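Local coordinates for protein JamJ (Lyngbya majuscula, PDB 5DOZ) that binds NADPH and, as an enoyl reductase of a polyketide synthase, probably reduces an enoyl-acyl carrier protein substrate with formation of a cyclopropane, at residues Thr141-Leu146 with Tyr289-Lys294. Residues are numbered along the deposited sequence; the frame is centred on the assembly and turned at random.
With NDP (NADPH dihydro-nicotinamide-adenine-dinucleotide phosphate), chain E.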
loop_
_atom_site.group_PDB
_atom_site.type_symbol
_atom_site.label_atom_id
_atom_site.label_comp_id
_atom_site.label_asym_id
_atom_site.label_seq_id
_atom_site.Cartn_x
_atom_site.Cartn_y
_atom_site.Cartn_z
ATOM N N THR A 141 2.013 5.372 0.171
ATOM C CA THR A 141 2.426 4.930 1.509
ATOM C C THR A 141 3.937 5.096 1.682
ATOM O O THR A 141 4.396 5.631 2.693
ATOM C CB THR A 141 2.029 3.465 1.793
ATOM O OG1 THR A 141 0.622 3.298 1.579
ATOM C CG2 THR A 141 2.374 3.059 3.234
ATOM N N ALA A 142 4.698 4.641 0.687
ATOM C CA ALA A 142 6.154 4.750 0.716
ATOM C C ALA A 142 6.593 6.204 0.765
ATOM O O ALA A 142 7.451 6.567 1.573
ATOM C CB ALA A 142 6.778 4.037 -0.474
ATOM N N TYR A 143 5.986 7.041 -0.076
ATOM C CA TYR A 143 6.322 8.458 -0.099
ATOM C C TYR A 143 6.023 9.122 1.237
ATOM O O TYR A 143 6.898 9.783 1.807
ATOM C CB TYR A 143 5.621 9.217 -1.238
ATOM C CG TYR A 143 6.035 10.678 -1.298
ATOM C CD1 TYR A 143 5.455 11.628 -0.441
ATOM C CD2 TYR A 143 7.025 11.109 -2.181
ATOM C CE1 TYR A 143 5.845 12.964 -0.476
ATOM C CE2 TYR A 143 7.418 12.447 -2.223
ATOM C CZ TYR A 143 6.825 13.366 -1.368
ATOM O OH TYR A 143 7.207 14.690 -1.398
ATOM N N HIS A 144 4.795 8.957 1.733
ATOM C CA HIS A 144 4.401 9.596 2.989
ATOM C C HIS A 144 5.321 9.186 4.142
ATOM O O HIS A 144 5.840 10.042 4.866
ATOM C CB HIS A 144 2.939 9.313 3.332
ATOM C CG HIS A 144 2.426 10.117 4.488
ATOM N ND1 HIS A 144 2.260 11.485 4.428
ATOM C CD2 HIS A 144 2.036 9.747 5.731
ATOM C CE1 HIS A 144 1.799 11.922 5.586
ATOM N NE2 HIS A 144 1.655 10.886 6.395
ATOM N N GLY A 145 5.525 7.881 4.298
ATOM C CA GLY A 145 6.384 7.349 5.350
ATOM C C GLY A 145 7.811 7.864 5.280
ATOM O O GLY A 145 8.304 8.460 6.237
ATOM N N LEU A 146 8.456 7.652 4.137
ATOM C CA LEU A 146 9.863 8.016 3.936
ATOM C C LEU A 146 10.144 9.519 3.857
ATOM O O LEU A 146 11.088 9.998 4.486
ATOM C CB LEU A 146 10.425 7.338 2.686
ATOM C CG LEU A 146 10.557 5.815 2.666
ATOM C CD1 LEU A 146 10.869 5.354 1.250
ATOM C CD2 LEU A 146 11.625 5.348 3.651
ATOM N N TYR A 289 -3.676 14.621 -3.293
ATOM C CA TYR A 289 -3.319 15.644 -4.275
ATOM C C TYR A 289 -1.857 16.079 -4.123
ATOM O O TYR A 289 -1.101 16.087 -5.095
ATOM C CB TYR A 289 -4.272 16.849 -4.163
ATOM C CG TYR A 289 -3.891 18.059 -4.995
ATOM C CD1 TYR A 289 -4.248 18.145 -6.341
ATOM C CD2 TYR A 289 -3.199 19.130 -4.430
ATOM C CE1 TYR A 289 -3.913 19.258 -7.106
ATOM C CE2 TYR A 289 -2.857 20.245 -5.185
ATOM C CZ TYR A 289 -3.215 20.303 -6.524
ATOM O OH TYR A 289 -2.880 21.407 -7.283
ATOM N N GLN A 290 -1.461 16.427 -2.903
ATOM C CA GLN A 290 -0.105 16.906 -2.660
ATOM C C GLN A 290 0.962 15.863 -2.989
ATOM O O GLN A 290 1.900 16.153 -3.732
ATOM C CB GLN A 290 0.059 17.432 -1.229
ATOM C CG GLN A 290 -0.340 18.895 -1.061
ATOM C CD GLN A 290 0.515 19.866 -1.876
ATOM O OE1 GLN A 290 1.679 19.591 -2.193
ATOM N NE2 GLN A 290 -0.063 21.015 -2.211
ATOM N N ILE A 291 0.815 14.654 -2.450
ATOM C CA ILE A 291 1.769 13.575 -2.717
ATOM C C ILE A 291 1.916 13.356 -4.221
ATOM O O ILE A 291 3.034 13.281 -4.732
ATOM C CB ILE A 291 1.388 12.255 -2.001
ATOM C CG1 ILE A 291 1.568 12.401 -0.486
ATOM C CG2 ILE A 291 2.217 11.079 -2.525
ATOM C CD1 ILE A 291 1.089 11.207 0.315
ATOM N N TRP A 292 0.788 13.289 -4.926
ATOM C CA TRP A 292 0.805 13.007 -6.359
ATOM C C TRP A 292 1.503 14.093 -7.164
ATOM O O TRP A 292 2.214 13.793 -8.120
ATOM C CB TRP A 292 -0.606 12.759 -6.899
ATOM C CG TRP A 292 -0.602 12.311 -8.324
ATOM C CD1 TRP A 292 -1.222 12.916 -9.374
ATOM C CD2 TRP A 292 0.090 11.175 -8.863
ATOM N NE1 TRP A 292 -0.980 12.218 -10.532
ATOM C CE2 TRP A 292 -0.173 11.147 -10.246
ATOM C CE3 TRP A 292 0.907 10.176 -8.307
ATOM C CZ2 TRP A 292 0.346 10.157 -11.088
ATOM C CZ3 TRP A 292 1.424 9.191 -9.143
ATOM C CH2 TRP A 292 1.139 9.188 -10.517
ATOM N N LYS A 293 1.285 15.350 -6.776
ATOM C CA LYS A 293 1.994 16.491 -7.353
ATOM C C LYS A 293 3.511 16.347 -7.224
ATOM O O LYS A 293 4.264 16.872 -8.045
ATOM C CB LYS A 293 1.561 17.788 -6.672
ATOM C CG LYS A 293 0.554 18.614 -7.453
ATOM C CD LYS A 293 0.557 20.058 -6.970
ATOM C CE LYS A 293 1.856 20.761 -7.347
ATOM N NZ LYS A 293 2.102 21.981 -6.531
ATOM N N LYS A 294 3.949 15.642 -6.184
ATOM C CA LYS A 294 5.372 15.450 -5.928
ATOM C C LYS A 294 5.878 14.147 -6.540
ATOM O O LYS A 294 7.062 13.828 -6.425
ATOM C CB LYS A 294 5.673 15.501 -4.420
ATOM C CG LYS A 294 4.988 16.652 -3.685
ATOM C CD LYS A 294 5.897 17.310 -2.658
ATOM C CE LYS A 294 5.114 18.132 -1.640
ATOM N NZ LYS A 294 4.513 17.264 -0.584
HETATM P PA NDP E . 2.086 -7.588 0.520
HETATM O O1A NDP E . 1.174 -8.773 0.771
HETATM O O2A NDP E . 2.462 -7.207 -0.887
HETATM O O5B NDP E . 3.467 -7.833 1.306
HETATM C C5B NDP E . 3.591 -8.800 2.342
HETATM C C4B NDP E . 5.040 -9.256 2.346
HETATM O O4B NDP E . 5.393 -9.679 3.667
HETATM C C3B NDP E . 5.296 -10.448 1.430
HETATM O O3B NDP E . 5.773 -10.051 0.140
HETATM C C2B NDP E . 6.389 -11.202 2.142
HETATM O O2B NDP E . 7.632 -10.805 1.587
HETATM C C1B NDP E . 6.361 -10.719 3.582
HETATM N N9A NDP E . 5.986 -11.804 4.507
HETATM C C8A NDP E . 5.000 -12.699 4.333
HETATM N N7A NDP E . 4.939 -13.546 5.386
HETATM C C5A NDP E . 5.903 -13.184 6.254
HETATM C C6A NDP E . 6.393 -13.647 7.572
HETATM N N6A NDP E . 5.816 -14.699 8.194
HETATM N N1A NDP E . 7.434 -12.983 8.135
HETATM C C2A NDP E . 8.023 -11.932 7.535
HETATM N N3A NDP E . 7.624 -11.463 6.339
HETATM C C4A NDP E . 6.590 -12.035 5.668
HETATM O O3 NDP E . 1.498 -6.314 1.310
HETATM P PN NDP E . 1.870 -4.767 1.062
HETATM O O1N NDP E . 3.295 -4.639 0.615
HETATM O O2N NDP E . 0.778 -4.140 0.241
HETATM O O5D NDP E . 1.772 -4.144 2.546
HETATM C C5D NDP E . 2.568 -4.643 3.629
HETATM C C4D NDP E . 1.907 -4.322 4.970
HETATM O O4D NDP E . 1.631 -2.924 5.086
HETATM C C3D NDP E . 0.571 -5.016 5.142
HETATM O O3D NDP E . 0.480 -5.426 6.505
HETATM C C2D NDP E . -0.458 -3.942 4.838
HETATM O O2D NDP E . -1.734 -4.162 5.459
HETATM C C1D NDP E . 0.242 -2.690 5.334
HETATM N N1N NDP E . -0.195 -1.483 4.631
HETATM C C2N NDP E . -0.482 -0.400 5.366
HETATM C C3N NDP E . -0.633 0.855 4.788
HETATM C C7N NDP E . -0.707 2.073 5.665
HETATM O O7N NDP E . -1.298 3.073 5.292
HETATM N N7N NDP E . -0.110 2.038 6.853
HETATM C C4N NDP E . -0.868 0.968 3.295
HETATM C C5N NDP E . -0.416 -0.238 2.606
HETATM C C6N NDP E . -0.184 -1.433 3.285
HETATM P P2B NDP E . 8.926 -11.735 1.709
HETATM O O1X NDP E . 8.525 -13.042 1.064
HETATM O O2X NDP E . 9.944 -10.943 0.948
HETATM O O3X NDP E . 9.197 -11.824 3.190
#
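Tyr143 and Ile291 mark the nearest approach of segments 141-146, on helix 136-149, and 289-294, which takes in the last residues of helix 287-293, with their CA atoms 7.3 Å apart and no hydrogen bond passing between the backbones. The contact is mostly apolar. Tyr143 reaches across with CG anti to its backbone N (chi1 -177°), and the Tyr143 and Ile291 side chains run past each other in opposite directions, bringing CD1 of Tyr143 to 3.9 Å from CG2 of Ile291. CG1 and CG2 of Ile291 both lie near CD1 of the tyrosine ring, while the extended arm (chi2 174°) carries the CD1 methyl of Ile291 on to His144, 4.0 Å from its CB. Farther out, the chain of Lys294 crosses Tyr143 at about a right angle, with Lys294 CB 3.9 Å from Tyr143 CZ and Lys294 CD 3.2 Å from Tyr143 OH.

In the Rossmann-type nucleotide-binding domain of this medium-chain dehydrogenase/reductase-type enoyl reductase, the six-stranded parallel sheet has the order 3-2-1-4-5-6. The contact joins the helix that leads into its first strand, 157-160, to a helix that follows its last, 271-274, in the chain. Thr141, earlier on the same helix as Tyr143, lies against the nicotinamide ring: its OG1, hydrogen-bonded to Ile137 O, stands 3.3 Å from C4N of NADPH, the carbon that carries the transferable hydride. His144 is held through ND1 by Asn148 OD1, and its ring meets Phe275 edge-to-face. Beside it in sequence, Tyr143 also packs its ring against those of Tyr147 and Trp178.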